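Local coordinates for thiamine pyrophosphokinase (Candida albicans, PDB 2G9Z), which catalyses the ATP-dependent pyrophosphorylation of thiamine (vitamin B1), making the cofactor thiamine pyrophosphate, at residues L291-Y294 with D299-N302. Residues are numbered along the deposited sequence; the frame is centred on the assembly and turned at random.
Sequences LNSY and DMRN
Strands 291-294 and 299-301 of the vitamin B1 binding domain are joined by a short turn in a splayed, hairpin-like connection, their axes 139° apart and 4.3 Å at closest approach. One main-chain bond joins them, Ser293 N to Met300 O (2.7 Å), and side chains supply the other cross-strand links. Asn292 and Tyr294 pair by backbone with strand 322-327, while Asp299 and Arg301 pair with strand 23-26, so the turn connects two sheets. Ser293, with OG wedged between its backbone N and carbonyl carbon (chi1 64°), accepts from Met300 N (2.7 Å) and donates to the anti side of Asp299 OD1. The same carboxylate accepts hydrogen bonds from Gly295 N (to OD2) and Leu296 N (to OD1) in the turn. Leu291 and Met300 lie side by side, CD1 3.9 Å from SD, and the methionine side chain touches the bound thiamine pyrophosphate analogue. Asn302 N bonds to Asn292 OD1 (2.6 Å) from above the carbonyl plane, and a water links Asn292 ND2 to Asn302 OD1. Bent at chi2 (-53°), Arg301 folds back so that Tyr294 CE1 sits 3.4 Å above the centre of its guanidinium, the two groups crossing obliquely. Along the guanidinium edge, Arg301 NE and NH2 both grip Ser293 O, each at 2.9 Å.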
ATOM      1  N   LEU A 291     -19.577   7.437  -6.224  1.00 20.20           N
ATOM      2  CA  LEU A 291     -20.027   6.481  -5.221  1.00 18.35           C
ATOM      3  C   LEU A 291     -21.341   6.841  -4.528  1.00 18.11           C
ATOM      4  O   LEU A 291     -21.665   8.011  -4.326  1.00 19.23           O
ATOM      5  CB  LEU A 291     -18.951   6.312  -4.145  1.00 16.95           C
ATOM      6  CG  LEU A 291     -17.553   5.826  -4.543  1.00 18.83           C
ATOM      7  CD1 LEU A 291     -16.601   5.990  -3.359  1.00 15.37           C
ATOM      8  CD2 LEU A 291     -17.622   4.383  -4.988  1.00 16.55           C
ATOM      9  N   ASN A 292     -22.086   5.804  -4.167  1.00 18.75           N
ATOM     10  CA  ASN A 292     -23.336   5.925  -3.431  1.00 19.05           C
ATOM     11  C   ASN A 292     -23.297   4.772  -2.450  1.00 18.83           C
ATOM     12  O   ASN A 292     -23.245   3.618  -2.858  1.00 20.25           O
ATOM     13  CB  ASN A 292     -24.554   5.773  -4.344  1.00 18.67           C
ATOM     14  CG  ASN A 292     -24.837   7.020  -5.148  1.00 21.34           C
ATOM     15  OD1 ASN A 292     -24.976   8.113  -4.595  1.00 21.46           O
ATOM     16  ND2 ASN A 292     -24.935   6.866  -6.463  1.00 25.81           N
ATOM     17  N   SER A 293     -23.291   5.074  -1.158  1.00 18.35           N
ATOM     18  CA  SER A 293     -23.252   4.009  -0.166  1.00 17.41           C
ATOM     19  C   SER A 293     -24.438   4.071   0.778  1.00 17.35           C
ATOM     20  O   SER A 293     -25.007   5.136   1.008  1.00 19.24           O
ATOM     21  CB  SER A 293     -21.953   4.068   0.644  1.00 15.45           C
ATOM     22  OG  SER A 293     -21.861   5.257   1.407  1.00 16.32           O
ATOM     23  N   TYR A 294     -24.813   2.911   1.302  1.00 15.94           N
ATOM     24  CA  TYR A 294     -25.914   2.795   2.253  1.00 16.88           C
ATOM     25  C   TYR A 294     -25.427   1.821   3.319  1.00 15.16           C
ATOM     26  O   TYR A 294     -25.257   0.635   3.043  1.00 16.09           O
ATOM     27  CB  TYR A 294     -27.159   2.239   1.556  1.00 18.66           C
ATOM     28  CG  TYR A 294     -27.511   2.981   0.290  1.00 22.80           C
ATOM     29  CD1 TYR A 294     -28.335   4.111   0.318  1.00 24.56           C
ATOM     30  CD2 TYR A 294     -26.966   2.593  -0.934  1.00 23.15           C
ATOM     31  CE1 TYR A 294     -28.603   4.836  -0.847  1.00 25.47           C
ATOM     32  CE2 TYR A 294     -27.225   3.309  -2.095  1.00 27.33           C
ATOM     33  CZ  TYR A 294     -28.041   4.427  -2.047  1.00 25.43           C
ATOM     34  OH  TYR A 294     -28.277   5.132  -3.205  1.00 28.57           O
ATOM     35  N   ASP A 299     -21.848   7.754   4.852  1.00 17.71           N
ATOM     36  CA  ASP A 299     -22.418   7.327   3.585  1.00 17.47           C
ATOM     37  C   ASP A 299     -22.264   8.404   2.538  1.00 17.63           C
ATOM     38  O   ASP A 299     -22.405   9.595   2.820  1.00 19.92           O
ATOM     39  CB  ASP A 299     -23.904   6.957   3.734  1.00 16.15           C
ATOM     40  CG  ASP A 299     -24.108   5.492   4.091  1.00 19.65           C
ATOM     41  OD1 ASP A 299     -23.273   4.655   3.663  1.00 17.83           O
ATOM     42  OD2 ASP A 299     -25.106   5.170   4.780  1.00 17.65           O
ATOM     43  N   MET A 300     -21.987   7.970   1.318  1.00 17.94           N
ATOM     44  CA  MET A 300     -21.790   8.886   0.209  1.00 18.19           C
ATOM     45  C   MET A 300     -22.938   8.806  -0.787  1.00 18.56           C
ATOM     46  O   MET A 300     -23.554   7.756  -0.970  1.00 17.66           O
ATOM     47  CB  MET A 300     -20.467   8.550  -0.494  1.00 18.52           C
ATOM     48  CG  MET A 300     -19.223   8.777   0.369  1.00 16.74           C
ATOM     49  SD  MET A 300     -17.819   7.680  -0.044  1.00 17.16           S
ATOM     50  CE  MET A 300     -18.325   6.191   0.789  1.00 19.99           C
ATOM     51  N   ARG A 301     -23.234   9.934  -1.416  1.00 19.91           N
ATOM     52  CA  ARG A 301     -24.270   9.997  -2.430  1.00 20.65           C
ATOM     53  C   ARG A 301     -23.679  10.842  -3.548  1.00 18.06           C
ATOM     54  O   ARG A 301     -23.298  11.985  -3.323  1.00 19.09           O
ATOM     55  CB  ARG A 301     -25.552  10.635  -1.872  1.00 20.56           C
ATOM     56  CG  ARG A 301     -26.175   9.848  -0.709  1.00 22.90           C
ATOM     57  CD  ARG A 301     -26.395   8.388  -1.094  1.00 23.74           C
ATOM     58  NE  ARG A 301     -26.416   7.504   0.068  1.00 22.17           N
ATOM     59  CZ  ARG A 301     -27.386   7.475   0.976  1.00 23.54           C
ATOM     60  NH1 ARG A 301     -28.437   8.285   0.861  1.00 22.00           N
ATOM     61  NH2 ARG A 301     -27.297   6.646   2.008  1.00 18.30           N
ATOM     62  N   ASN A 302     -23.568  10.257  -4.737  1.00 20.00           N
ATOM     63  CA  ASN A 302     -23.011  10.953  -5.894  1.00 20.69           C
ATOM     64  C   ASN A 302     -21.677  11.612  -5.545  1.00 21.68           C
ATOM     65  O   ASN A 302     -21.360  12.700  -6.029  1.00 21.50           O
ATOM     66  CB  ASN A 302     -24.008  12.001  -6.385  1.00 22.86           C
ATOM     67  CG  ASN A 302     -25.328  11.383  -6.816  1.00 25.91           C
ATOM     68  OD1 ASN A 302     -25.371  10.561  -7.730  1.00 27.01           O
ATOM     69  ND2 ASN A 302     -26.408  11.771  -6.152  1.00 25.39           N
TER
HETATM   70  O   HOH W   1     -26.939   8.366  -8.072  0.84 28.34           O